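Local coordinates for protein chromatin structure-remodeling complex subunit RSC2 (Saccharomyces cerevisiae, PDB 4BB7) that helps the ATP-dependent RSC chromatin remodeler position nucleosomes and regulate transcription, and binds histone H3 through the BAH domain described here, at residues G47-R51 with C148-I153; P70-H75 with P172-R176; T184-P190 with A205-P210. All coordinates share one frame; numbering follows the deposited sequence.

Interaction 1: G47-R51 with C148-I153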
ATOM      1  N   GLY A  47     -14.452   1.658  -9.554  1.00 28.56           N
ATOM      2  CA  GLY A  47     -13.996   0.826  -8.458  1.00 26.19           C
ATOM      3  C   GLY A  47     -15.028   0.653  -7.360  1.00 29.59           C
ATOM      4  O   GLY A  47     -16.031   1.364  -7.317  1.00 30.35           O
ATOM      5  N   GLN A  48     -14.782  -0.310  -6.477  1.00 32.12           N
ATOM      6  CA  GLN A  48     -15.627  -0.515  -5.307  1.00 35.46           C
ATOM      7  C   GLN A  48     -14.786  -0.418  -4.037  1.00 31.04           C
ATOM      8  O   GLN A  48     -13.718  -1.020  -3.950  1.00 35.84           O
ATOM      9  CB  GLN A  48     -16.330  -1.872  -5.370  1.00 31.05           C
ATOM     10  CG  GLN A  48     -17.223  -2.149  -4.166  1.00 32.00           C
ATOM     11  CD  GLN A  48     -17.980  -3.459  -4.276  1.00 27.80           C
ATOM     12  OE1 GLN A  48     -17.525  -4.404  -4.918  1.00 26.49           O
ATOM     13  NE2 GLN A  48     -19.146  -3.517  -3.646  1.00 26.75           N
ATOM     14  N   ILE A  49     -15.270   0.337  -3.056  1.00 24.88           N
ATOM     15  CA  ILE A  49     -14.525   0.545  -1.817  1.00 32.39           C
ATOM     16  C   ILE A  49     -14.495  -0.684  -0.898  1.00 32.18           C
ATOM     17  O   ILE A  49     -15.523  -1.108  -0.376  1.00 36.44           O
ATOM     18  CB  ILE A  49     -15.075   1.747  -1.041  1.00 30.23           C
ATOM     19  CG1 ILE A  49     -15.008   3.002  -1.915  1.00 29.54           C
ATOM     20  CG2 ILE A  49     -14.299   1.944   0.251  1.00 28.24           C
ATOM     21  CD1 ILE A  49     -15.773   4.182  -1.358  1.00 22.96           C
ATOM     22  N   PHE A  50     -13.307  -1.245  -0.700  1.00 30.81           N
ATOM     23  CA  PHE A  50     -13.151  -2.409   0.170  1.00 33.02           C
ATOM     24  C   PHE A  50     -12.791  -2.043   1.610  1.00 32.74           C
ATOM     25  O   PHE A  50     -13.115  -2.784   2.538  1.00 30.47           O
ATOM     26  CB  PHE A  50     -12.109  -3.375  -0.395  1.00 32.15           C
ATOM     27  CG  PHE A  50     -12.672  -4.393  -1.342  1.00 33.33           C
ATOM     28  CD1 PHE A  50     -13.152  -4.013  -2.588  1.00 34.15           C
ATOM     29  CD2 PHE A  50     -12.709  -5.735  -0.993  1.00 30.11           C
ATOM     30  CE1 PHE A  50     -13.668  -4.956  -3.466  1.00 32.21           C
ATOM     31  CE2 PHE A  50     -13.222  -6.679  -1.863  1.00 29.67           C
ATOM     32  CZ  PHE A  50     -13.703  -6.289  -3.102  1.00 34.51           C
ATOM     33  N   ARG A  51     -12.109  -0.916   1.798  1.00 32.09           N
ATOM     34  CA  ARG A  51     -11.791  -0.459   3.148  1.00 34.34           C
ATOM     35  C   ARG A  51     -11.322   0.994   3.180  1.00 31.13           C
ATOM     36  O   ARG A  51     -10.854   1.530   2.178  1.00 33.49           O
ATOM     37  CB  ARG A  51     -10.755  -1.377   3.814  1.00 32.24           C
ATOM     38  CG  ARG A  51      -9.319  -1.056   3.465  1.00 36.06           C
ATOM     39  CD  ARG A  51      -8.349  -1.961   4.210  1.00 38.75           C
ATOM     40  NE  ARG A  51      -6.961  -1.550   4.010  1.00 39.01           N
ATOM     41  CZ  ARG A  51      -6.182  -1.993   3.028  1.00 46.12           C
ATOM     42  NH1 ARG A  51      -6.656  -2.871   2.149  1.00 38.98           N
ATOM     43  NH2 ARG A  51      -4.930  -1.557   2.922  1.00 42.10           N
ATOM     44  N   CYS A 148     -16.971 -11.683  -5.283  1.00 38.52           N
ATOM     45  CA  CYS A 148     -16.198 -10.560  -5.809  1.00 37.57           C
ATOM     46  C   CYS A 148     -16.330  -9.328  -4.924  1.00 38.58           C
ATOM     47  O   CYS A 148     -15.650  -8.326  -5.137  1.00 36.44           O
ATOM     48  CB  CYS A 148     -16.642 -10.221  -7.234  1.00 35.08           C
ATOM     49  SG  CYS A 148     -16.323 -11.530  -8.440  1.00 44.39           S
ATOM     50  N   LEU A 149     -17.204  -9.413  -3.929  1.00 33.93           N
ATOM     51  CA  LEU A 149     -17.545  -8.261  -3.111  1.00 31.67           C
ATOM     52  C   LEU A 149     -16.719  -8.210  -1.833  1.00 36.22           C
ATOM     53  O   LEU A 149     -16.043  -9.177  -1.488  1.00 34.43           O
ATOM     54  CB  LEU A 149     -19.033  -8.302  -2.766  1.00 37.47           C
ATOM     55  CG  LEU A 149     -19.968  -8.512  -3.959  1.00 33.77           C
ATOM     56  CD1 LEU A 149     -21.400  -8.662  -3.492  1.00 32.96           C
ATOM     57  CD2 LEU A 149     -19.839  -7.366  -4.944  1.00 30.30           C
ATOM     58  N   PRO A 150     -16.761  -7.069  -1.128  1.00 37.51           N
ATOM     59  CA  PRO A 150     -16.137  -7.020   0.197  1.00 40.44           C
ATOM     60  C   PRO A 150     -16.882  -7.945   1.152  1.00 37.69           C
ATOM     61  O   PRO A 150     -18.104  -8.074   1.065  1.00 34.89           O
ATOM     62  CB  PRO A 150     -16.320  -5.557   0.622  1.00 28.72           C
ATOM     63  CG  PRO A 150     -16.529  -4.812  -0.651  1.00 33.77           C
ATOM     64  CD  PRO A 150     -17.271  -5.755  -1.547  1.00 29.66           C
ATOM     65  N   GLU A 151     -16.145  -8.585   2.049  1.00 35.57           N
ATOM     66  CA  GLU A 151     -16.726  -9.548   2.975  1.00 40.94           C
ATOM     67  C   GLU A 151     -17.958  -8.998   3.689  1.00 36.58           C
ATOM     68  O   GLU A 151     -18.971  -9.685   3.817  1.00 37.73           O
ATOM     69  CB  GLU A 151     -15.679  -9.986   3.999  1.00 40.01           C
ATOM     70  CG  GLU A 151     -16.189 -10.987   5.013  1.00 41.84           C
ATOM     71  CD  GLU A 151     -15.163 -11.293   6.078  1.00 46.60           C
ATOM     72  OE1 GLU A 151     -13.969 -10.998   5.855  1.00 49.36           O
ATOM     73  OE2 GLU A 151     -15.551 -11.822   7.141  1.00 51.73           O
ATOM     74  N   GLU A 152     -17.869  -7.751   4.137  1.00 33.78           N
ATOM     75  CA  GLU A 152     -18.926  -7.141   4.938  1.00 37.18           C
ATOM     76  C   GLU A 152     -20.320  -7.190   4.309  1.00 37.93           C
ATOM     77  O   GLU A 152     -21.311  -7.344   5.022  1.00 42.67           O
ATOM     78  CB  GLU A 152     -18.568  -5.696   5.288  1.00 43.15           C
ATOM     79  N   ILE A 153     -20.403  -7.053   2.988  1.00 35.54           N
ATOM     80  CA  ILE A 153     -21.703  -7.030   2.314  1.00 32.95           C
ATOM     81  C   ILE A 153     -21.911  -8.236   1.402  1.00 39.26           C
ATOM     82  O   ILE A 153     -22.863  -8.280   0.621  1.00 33.73           O
ATOM     83  CB  ILE A 153     -21.891  -5.746   1.477  1.00 38.97           C
ATOM     84  CG1 ILE A 153     -21.009  -5.787   0.227  1.00 35.53           C
ATOM     85  CG2 ILE A 153     -21.595  -4.511   2.315  1.00 41.37           C
ATOM     86  CD1 ILE A 153     -21.376  -4.753  -0.809  1.00 34.31           C
TER
HETATM   87  O   HOH W   1     -15.548  -5.940  -6.038  1.00 32.07           O
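Phe50 and Pro150 meet where a loop from beyond strand 138-141 packs on the six-stranded sheet of the BAH domain, a member of the SH3 clan, and the join illustrates how a proline ring can pack over an aromatic face. Strand 45-54 carries a classic beta bulge here, Phe50 and Arg51 both facing Asn63. Pro150 CG stands over the centre of the Phe50 ring, 3.7 Å from its centroid and only 2° off the normal, a CH-pi contact made with the two side chains at about a right angle. At the rim of the same ring, CZ comes 3.5 Å from Cys148 O, close to the ring plane. Tyr92 adds an edge-to-face ring contact, and Pro56 of the second subunit also packs on Phe50.

Gln48 can be followed outward from CB. CG lies anti to the backbone N (chi1 180°) and the chain stays extended through CD, which carries the amide straight across to the loop. CD then rests 3.6 Å from Pro150 CD. The amide lies against this same proline carbon, with NE2 toward Ile153 CD1 at 3.8 Å and OE1 beside Leu149 CD2. The polar end is buried but provided for, since NE2 bonds to Gly30 O, and OE1 takes a hydrogen from a water. That water sits 2.7 Å from Gln48 OE1 and gives its other hydrogen to Cys148 O at 2.6 Å.

Interaction 2: P70-H75 with P172-R176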
ATOM      1  N   PRO A  70     -13.472  -1.640 -21.626  1.00 32.45           N
ATOM      2  CA  PRO A  70     -12.994  -2.419 -22.777  1.00 27.74           C
ATOM      3  C   PRO A  70     -11.692  -1.878 -23.371  1.00 29.38           C
ATOM      4  O   PRO A  70     -10.744  -2.639 -23.580  1.00 28.02           O
ATOM      5  CB  PRO A  70     -14.133  -2.274 -23.787  1.00 27.04           C
ATOM      6  CG  PRO A  70     -15.352  -2.065 -22.944  1.00 25.61           C
ATOM      7  CD  PRO A  70     -14.891  -1.259 -21.764  1.00 26.13           C
ATOM      8  N   GLU A  71     -11.649  -0.577 -23.639  1.00 30.38           N
ATOM      9  CA  GLU A  71     -10.475   0.036 -24.255  1.00 24.45           C
ATOM     10  C   GLU A  71      -9.218  -0.169 -23.418  1.00 28.48           C
ATOM     11  O   GLU A  71      -8.104   0.052 -23.892  1.00 31.13           O
ATOM     12  CB  GLU A  71     -10.703   1.531 -24.478  1.00 25.25           C
ATOM     13  CG  GLU A  71     -10.986   2.317 -23.204  1.00 28.79           C
ATOM     14  CD  GLU A  71     -12.474   2.476 -22.917  1.00 39.17           C
ATOM     15  OE1 GLU A  71     -13.278   1.652 -23.407  1.00 35.88           O
ATOM     16  OE2 GLU A  71     -12.840   3.437 -22.203  1.00 39.92           O
ATOM     17  N   GLN A  72      -9.398  -0.596 -22.174  1.00 27.19           N
ATOM     18  CA  GLN A  72      -8.278  -0.756 -21.255  1.00 26.17           C
ATOM     19  C   GLN A  72      -7.779  -2.197 -21.168  1.00 27.30           C
ATOM     20  O   GLN A  72      -6.859  -2.493 -20.407  1.00 26.92           O
ATOM     21  CB  GLN A  72      -8.654  -0.241 -19.863  1.00 26.79           C
ATOM     22  CG  GLN A  72      -8.825   1.272 -19.789  1.00 24.31           C
ATOM     23  CD  GLN A  72      -9.445   1.732 -18.484  1.00 25.19           C
ATOM     24  OE1 GLN A  72     -10.256   1.025 -17.878  1.00 22.72           O
ATOM     25  NE2 GLN A  72      -9.067   2.925 -18.042  1.00 27.65           N
ATOM     26  N   THR A  73      -8.378  -3.090 -21.950  1.00 25.25           N
ATOM     27  CA  THR A  73      -8.001  -4.503 -21.900  1.00 27.16           C
ATOM     28  C   THR A  73      -7.374  -5.008 -23.198  1.00 27.95           C
ATOM     29  O   THR A  73      -7.433  -4.353 -24.242  1.00 28.78           O
ATOM     30  CB  THR A  73      -9.205  -5.407 -21.565  1.00 25.54           C
ATOM     31  OG1 THR A  73     -10.252  -5.182 -22.518  1.00 28.76           O
ATOM     32  CG2 THR A  73      -9.725  -5.126 -20.163  1.00 22.40           C
ATOM     33  N   VAL A  74      -6.767  -6.184 -23.114  1.00 24.65           N
ATOM     34  CA  VAL A  74      -6.275  -6.881 -24.289  1.00 28.24           C
ATOM     35  C   VAL A  74      -7.285  -7.962 -24.662  1.00 32.55           C
ATOM     36  O   VAL A  74      -7.617  -8.822 -23.840  1.00 28.31           O
ATOM     37  CB  VAL A  74      -4.904  -7.524 -24.021  1.00 24.56           C
ATOM     38  CG1 VAL A  74      -4.453  -8.332 -25.222  1.00 26.43           C
ATOM     39  CG2 VAL A  74      -3.880  -6.450 -23.674  1.00 28.37           C
ATOM     40  N   HIS A  75      -7.778  -7.914 -25.896  1.00 29.21           N
ATOM     41  CA  HIS A  75      -8.805  -8.849 -26.341  1.00 29.36           C
ATOM     42  C   HIS A  75      -8.839  -9.016 -27.857  1.00 27.97           C
ATOM     43  O   HIS A  75      -8.369  -8.154 -28.606  1.00 23.64           O
ATOM     44  CB  HIS A  75     -10.178  -8.385 -25.856  1.00 30.08           C
ATOM     45  CG  HIS A  75     -10.525  -6.995 -26.289  1.00 23.52           C
ATOM     46  ND1 HIS A  75     -10.216  -5.883 -25.537  1.00 25.43           N
ATOM     47  CD2 HIS A  75     -11.142  -6.537 -27.404  1.00 24.47           C
ATOM     48  CE1 HIS A  75     -10.634  -4.799 -26.164  1.00 26.13           C
ATOM     49  NE2 HIS A  75     -11.201  -5.169 -27.299  1.00 28.90           N
ATOM     50  N   PRO A 172     -19.110  -3.323 -31.091  1.00 25.74           N
ATOM     51  CA  PRO A 172     -17.751  -3.669 -31.514  1.00 24.68           C
ATOM     52  C   PRO A 172     -16.709  -2.911 -30.698  1.00 30.11           C
ATOM     53  O   PRO A 172     -16.978  -1.808 -30.215  1.00 26.67           O
ATOM     54  CB  PRO A 172     -17.714  -3.207 -32.971  1.00 30.00           C
ATOM     55  CG  PRO A 172     -18.720  -2.105 -33.035  1.00 26.80           C
ATOM     56  CD  PRO A 172     -19.823  -2.537 -32.112  1.00 27.93           C
ATOM     57  N   SER A 173     -15.531  -3.509 -30.555  1.00 28.36           N
ATOM     58  CA  SER A 173     -14.462  -2.950 -29.739  1.00 23.33           C
ATOM     59  C   SER A 173     -14.158  -1.504 -30.095  1.00 31.48           C
ATOM     60  O   SER A 173     -14.083  -1.152 -31.273  1.00 30.22           O
ATOM     61  CB  SER A 173     -13.191  -3.784 -29.885  1.00 22.18           C
ATOM     62  OG  SER A 173     -12.115  -3.184 -29.187  1.00 29.68           O
ATOM     63  N   PRO A 174     -13.968  -0.663 -29.069  1.00 29.80           N
ATOM     64  CA  PRO A 174     -13.617   0.747 -29.253  1.00 25.86           C
ATOM     65  C   PRO A 174     -12.168   0.920 -29.714  1.00 29.51           C
ATOM     66  O   PRO A 174     -11.810   1.999 -30.178  1.00 31.53           O
ATOM     67  CB  PRO A 174     -13.801   1.332 -27.851  1.00 27.95           C
ATOM     68  CG  PRO A 174     -13.539   0.191 -26.940  1.00 29.56           C
ATOM     69  CD  PRO A 174     -14.074  -1.026 -27.647  1.00 26.14           C
ATOM     70  N   ILE A 175     -11.353  -0.127 -29.595  1.00 29.47           N
ATOM     71  CA  ILE A 175      -9.956  -0.053 -30.029  1.00 29.22           C
ATOM     72  C   ILE A 175      -9.657  -0.999 -31.188  1.00 29.85           C
ATOM     73  O   ILE A 175      -8.503  -1.335 -31.448  1.00 30.94           O
ATOM     74  CB  ILE A 175      -8.960  -0.329 -28.870  1.00 30.48           C
ATOM     75  CG1 ILE A 175      -9.213  -1.702 -28.243  1.00 25.83           C
ATOM     76  CG2 ILE A 175      -9.037   0.774 -27.815  1.00 31.70           C
ATOM     77  CD1 ILE A 175      -8.260  -2.037 -27.113  1.00 23.88           C
ATOM     78  N   ARG A 176     -10.699  -1.425 -31.888  1.00 30.50           N
ATOM     79  CA  ARG A 176     -10.516  -2.271 -33.058  1.00 36.27           C
ATOM     80  C   ARG A 176      -9.568  -1.595 -34.042  1.00 33.67           C
ATOM     81  O   ARG A 176      -8.842  -2.265 -34.777  1.00 27.95           O
ATOM     82  CB  ARG A 176     -11.862  -2.556 -33.728  1.00 26.27           C
ATOM     83  CG  ARG A 176     -12.674  -1.305 -34.002  1.00 32.22           C
ATOM     84  CD  ARG A 176     -13.972  -1.615 -34.722  1.00 35.31           C
ATOM     85  NE  ARG A 176     -14.868  -0.464 -34.713  1.00 41.53           N
ATOM     86  CZ  ARG A 176     -16.022  -0.407 -35.370  1.00 45.60           C
ATOM     87  NH1 ARG A 176     -16.421  -1.437 -36.103  1.00 41.42           N
ATOM     88  NH2 ARG A 176     -16.771   0.688 -35.302  1.00 42.55           N
TER
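Glu71 and Ile175 bring the two backbones closest, their CA atoms 5.8 Å apart, where the 3-10 segment 70-72 faces the type I beta turn running from Ser173 to Arg176. Across this gap the turn offers two apolar side chains. Pro174 CG lies 4.0 Å from Pro70 CB and also approaches Glu71 OE1, the proline ring and the glutamate side chain crossing at about a right angle. Ile175 CG2 rests 3.8 Å from Glu71 CB. The other branch of Ile175 reaches elsewhere: with CG1 between the backbone N and the carbonyl carbon (chi1 58°), CD1 is carried to His75 CE1 and Thr73 O. The carboxylate of Glu71 has its main partner outside the pair, Lys43, with which OE2 forms a salt bridge.

The contact ties the loop after strand 60-68 of the BAH domain's main sheet to the turn that follows strand 166-172 of a second sheet, and an ST turn supplies the polar link. Ser173 OG accepts from the backbone N of Ile175, and it also meets His75 NE2 at 2.9 Å in a nearly straight hydrogen bond of 170°, placed at the imidazole edge. Either atom could be its donor. Phe81 meets the same imidazole in an edge-to-face ring contact. The other ring nitrogen is held as well: His75 ND1 donates to Thr73 OG1 at 3.1 Å, the hydroxyl lying 26° out of the ring plane. A bond at each nitrogen should hold the ring's rotation. Thr73 OG1 passes its own hydrogen to Pro70 O at 2.8 Å, on a lone pair in the carbonyl plane, and the same oxygen accepts from Thr73 N.

Interaction 3: T184-P190 with A205-P210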
ATOM      1  N   THR A 184      -2.290 -11.685 -37.993  1.00 35.77           N
ATOM      2  CA  THR A 184      -2.727 -13.007 -38.435  1.00 37.03           C
ATOM      3  C   THR A 184      -3.486 -13.688 -37.301  1.00 37.53           C
ATOM      4  O   THR A 184      -3.458 -13.218 -36.161  1.00 31.39           O
ATOM      5  CB  THR A 184      -1.540 -13.906 -38.849  1.00 35.57           C
ATOM      6  OG1 THR A 184      -0.699 -14.143 -37.716  1.00 37.85           O
ATOM      7  CG2 THR A 184      -0.728 -13.257 -39.959  1.00 34.83           C
ATOM      8  N   PRO A 185      -4.174 -14.796 -37.613  1.00 29.96           N
ATOM      9  CA  PRO A 185      -4.920 -15.548 -36.599  1.00 35.22           C
ATOM     10  C   PRO A 185      -4.009 -16.342 -35.662  1.00 36.69           C
ATOM     11  O   PRO A 185      -4.512 -17.027 -34.771  1.00 37.76           O
ATOM     12  CB  PRO A 185      -5.774 -16.512 -37.434  1.00 36.75           C
ATOM     13  CG  PRO A 185      -5.778 -15.942 -38.812  1.00 35.50           C
ATOM     14  CD  PRO A 185      -4.445 -15.298 -38.968  1.00 34.96           C
ATOM     15  N   HIS A 186      -2.696 -16.254 -35.856  1.00 32.01           N
ATOM     16  CA  HIS A 186      -1.761 -16.978 -35.002  1.00 33.40           C
ATOM     17  C   HIS A 186      -0.677 -16.091 -34.385  1.00 36.96           C
ATOM     18  O   HIS A 186       0.372 -16.583 -33.971  1.00 31.34           O
ATOM     19  CB  HIS A 186      -1.118 -18.140 -35.763  1.00 39.60           C
ATOM     20  CG  HIS A 186      -0.275 -17.711 -36.923  1.00 40.84           C
ATOM     21  ND1 HIS A 186      -0.672 -17.876 -38.232  1.00 44.30           N
ATOM     22  CD2 HIS A 186       0.943 -17.122 -36.969  1.00 39.80           C
ATOM     23  CE1 HIS A 186       0.267 -17.409 -39.035  1.00 49.96           C
ATOM     24  NE2 HIS A 186       1.258 -16.946 -38.295  1.00 45.54           N
ATOM     25  N   ASP A 187      -0.929 -14.788 -34.318  1.00 33.18           N
ATOM     26  CA  ASP A 187      -0.004 -13.889 -33.639  1.00 34.05           C
ATOM     27  C   ASP A 187      -0.156 -13.992 -32.123  1.00 36.62           C
ATOM     28  O   ASP A 187      -1.254 -14.225 -31.614  1.00 34.90           O
ATOM     29  CB  ASP A 187      -0.208 -12.449 -34.101  1.00 35.15           C
ATOM     30  CG  ASP A 187       0.183 -12.245 -35.549  1.00 42.79           C
ATOM     31  OD1 ASP A 187       1.098 -12.952 -36.029  1.00 39.50           O
ATOM     32  OD2 ASP A 187      -0.425 -11.378 -36.210  1.00 46.12           O
ATOM     33  N   ARG A 188       0.954 -13.829 -31.407  1.00 28.96           N
ATOM     34  CA  ARG A 188       0.940 -13.905 -29.951  1.00 29.18           C
ATOM     35  C   ARG A 188       0.092 -12.798 -29.342  1.00 34.40           C
ATOM     36  O   ARG A 188      -0.046 -11.715 -29.915  1.00 32.10           O
ATOM     37  CB  ARG A 188       2.361 -13.842 -29.397  1.00 30.15           C
ATOM     38  CG  ARG A 188       3.137 -15.133 -29.570  1.00 43.33           C
ATOM     39  CD  ARG A 188       4.614 -14.930 -29.311  1.00 46.85           C
ATOM     40  NE  ARG A 188       5.352 -16.189 -29.336  1.00 46.30           N
ATOM     41  CZ  ARG A 188       6.677 -16.271 -29.329  1.00 54.31           C
ATOM     42  NH1 ARG A 188       7.411 -15.165 -29.306  1.00 57.73           N
ATOM     43  NH2 ARG A 188       7.272 -17.459 -29.351  1.00 54.45           N
ATOM     44  N   VAL A 189      -0.484 -13.083 -28.179  1.00 33.92           N
ATOM     45  CA  VAL A 189      -1.282 -12.103 -27.461  1.00 33.13           C
ATOM     46  C   VAL A 189      -0.399 -10.935 -27.065  1.00 28.06           C
ATOM     47  O   VAL A 189       0.605 -11.122 -26.380  1.00 34.15           O
ATOM     48  CB  VAL A 189      -1.896 -12.706 -26.189  1.00 31.19           C
ATOM     49  CG1 VAL A 189      -2.868 -11.716 -25.554  1.00 29.12           C
ATOM     50  CG2 VAL A 189      -2.591 -14.021 -26.513  1.00 30.87           C
ATOM     51  N   PRO A 190      -0.775  -9.722 -27.495  1.00 26.48           N
ATOM     52  CA  PRO A 190      -0.004  -8.495 -27.270  1.00 25.48           C
ATOM     53  C   PRO A 190      -0.173  -7.956 -25.854  1.00 29.37           C
ATOM     54  O   PRO A 190      -1.082  -8.370 -25.136  1.00 31.16           O
ATOM     55  CB  PRO A 190      -0.621  -7.520 -28.272  1.00 22.49           C
ATOM     56  CG  PRO A 190      -2.044  -7.953 -28.356  1.00 25.16           C
ATOM     57  CD  PRO A 190      -2.027  -9.459 -28.228  1.00 30.40           C
ATOM     58  N   ALA A 205      -4.821  -3.614 -26.202  1.00 23.62           N
ATOM     59  CA  ALA A 205      -4.489  -4.018 -27.563  1.00 27.13           C
ATOM     60  C   ALA A 205      -5.489  -5.030 -28.099  1.00 29.57           C
ATOM     61  O   ALA A 205      -6.236  -5.647 -27.335  1.00 25.98           O
ATOM     62  CB  ALA A 205      -3.080  -4.587 -27.622  1.00 21.94           C
ATOM     63  N   VAL A 206      -5.494  -5.198 -29.418  1.00 27.88           N
ATOM     64  CA  VAL A 206      -6.356  -6.183 -30.055  1.00 27.44           C
ATOM     65  C   VAL A 206      -5.551  -7.085 -30.980  1.00 29.74           C
ATOM     66  O   VAL A 206      -4.560  -6.659 -31.571  1.00 26.57           O
ATOM     67  CB  VAL A 206      -7.493  -5.516 -30.847  1.00 26.08           C
ATOM     68  CG1 VAL A 206      -8.430  -4.773 -29.909  1.00 27.05           C
ATOM     69  CG2 VAL A 206      -6.927  -4.576 -31.894  1.00 28.70           C
ATOM     70  N   TYR A 207      -5.981  -8.337 -31.095  1.00 26.80           N
ATOM     71  CA  TYR A 207      -5.313  -9.297 -31.962  1.00 25.08           C
ATOM     72  C   TYR A 207      -6.316 -10.201 -32.683  1.00 27.33           C
ATOM     73  O   TYR A 207      -7.511 -10.171 -32.396  1.00 25.72           O
ATOM     74  CB  TYR A 207      -4.313 -10.129 -31.160  1.00 29.43           C
ATOM     75  CG  TYR A 207      -4.937 -10.956 -30.061  1.00 26.75           C
ATOM     76  CD1 TYR A 207      -5.384 -10.363 -28.889  1.00 29.88           C
ATOM     77  CD2 TYR A 207      -5.066 -12.332 -30.190  1.00 28.00           C
ATOM     78  CE1 TYR A 207      -5.949 -11.113 -27.878  1.00 28.58           C
ATOM     79  CE2 TYR A 207      -5.627 -13.094 -29.182  1.00 30.10           C
ATOM     80  CZ  TYR A 207      -6.068 -12.476 -28.029  1.00 30.67           C
ATOM     81  OH  TYR A 207      -6.633 -13.224 -27.024  1.00 36.80           O
ATOM     82  N   MET A 208      -5.824 -11.005 -33.619  1.00 30.37           N
ATOM     83  CA  MET A 208      -6.694 -11.844 -34.439  1.00 29.15           C
ATOM     84  C   MET A 208      -6.709 -13.296 -33.957  1.00 33.11           C
ATOM     85  O   MET A 208      -5.737 -13.785 -33.384  1.00 31.92           O
ATOM     86  CB  MET A 208      -6.268 -11.770 -35.912  1.00 31.05           C
ATOM     87  CG  MET A 208      -7.423 -11.863 -36.911  1.00 34.66           C
ATOM     88  SD  MET A 208      -6.935 -11.573 -38.630  1.00 37.58           S
ATOM     89  CE  MET A 208      -6.488  -9.840 -38.578  1.00 31.14           C
ATOM     90  N   ARG A 209      -7.822 -13.981 -34.192  1.00 34.00           N
ATOM     91  CA  ARG A 209      -7.953 -15.385 -33.823  1.00 33.72           C
ATOM     92  C   ARG A 209      -8.968 -16.081 -34.722  1.00 31.50           C
ATOM     93  O   ARG A 209      -9.924 -15.460 -35.185  1.00 34.73           O
ATOM     94  CB  ARG A 209      -8.377 -15.520 -32.355  1.00 36.08           C
ATOM     95  CG  ARG A 209      -7.241 -15.376 -31.350  1.00 35.01           C
ATOM     96  CD  ARG A 209      -6.220 -16.501 -31.502  1.00 36.01           C
ATOM     97  NE  ARG A 209      -5.072 -16.335 -30.613  1.00 35.65           N
ATOM     98  CZ  ARG A 209      -3.982 -15.637 -30.917  1.00 35.22           C
ATOM     99  NH1 ARG A 209      -3.884 -15.030 -32.092  1.00 29.47           N
ATOM    100  NH2 ARG A 209      -2.987 -15.542 -30.045  1.00 32.30           N
ATOM    101  N   PRO A 210      -8.762 -17.376 -34.985  1.00 28.74           N
ATOM    102  CA  PRO A 210      -9.777 -18.102 -35.759  1.00 34.07           C
ATOM    103  C   PRO A 210     -11.125 -18.089 -35.040  1.00 35.12           C
ATOM    104  O   PRO A 210     -11.182 -18.225 -33.818  1.00 34.33           O
ATOM    105  CB  PRO A 210      -9.212 -19.527 -35.844  1.00 31.59           C
ATOM    106  CG  PRO A 210      -8.121 -19.593 -34.810  1.00 31.63           C
ATOM    107  CD  PRO A 210      -7.588 -18.206 -34.676  1.00 29.11           C
TER
HETATM  108  O   HOH W   2      -3.126 -10.701 -34.444  1.00 33.36           O
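The guanidinium of Arg209 meets Asp187 O of the facing loop at its edge, in plane, and has Tyr207 over one face, with Tyr207 CE2 3.4 Å above the plane and over its centre. Arg209 NE in turn lies at the edge of the Tyr207 ring. This is a surface contact of the Rsc2 BAH fragment: a loop packs along segment 205-210, which begins with the short, weakly bonded strand 206-207, paired in parallel with strand 75-76, and runs on as loop, and one arginine bridges the gap to a main-chain carbonyl. NH1 and NH2 both bond to Asp187 O, NH2 at 2.7 Å and NH1 at 2.8 Å. The bend at chi2 (-64°) folds the arginine chain back toward the loop, although its CB points away from it.

Toward strand 206-207 the contact becomes apolar. Pro190 CD approaches Tyr207 CD1 at 3.5 Å, the two side chains at about a right angle, and Pro190 CG touches Ala205 CB. Both methyls of Val189 pack obliquely against the phenol, CG1 nearest to CE1. At the other end Pro185 CB lies 3.7 Å from Pro210 CD.

The loop also holds its own shape. Asp187 OD1 accepts from Thr184 OG1 and OD2 from Thr184 N, both reaching the carboxylate from above its plane. A water then joins the segments, accepting from Met208 N at 2.8 Å and donating to Thr184 O at 3.1 Å.

Interactions 1 and 2 alternate along the chain, each pairing an early BAH segment with one nearly a hundred residues later, whereas interaction 3 follows both and closes a much shorter loop. In space interaction 1 lies across the chain's centre from the others, its centre 26 Å from that of interaction 2 and 35 Å from that of interaction 3. Strands 45-54 and 60-68 are neighbours in the six-stranded sheet, which thus leads from interaction 1 toward interaction 2. Interactions 2 and 3 touch, through a probable hydrogen bond from His75 N to Ala205 O, where strands 75-76 and 206-207 pair. Interactions 1 and 2 thus fasten later loops to earlier segments, while interaction 3 joins two late ones.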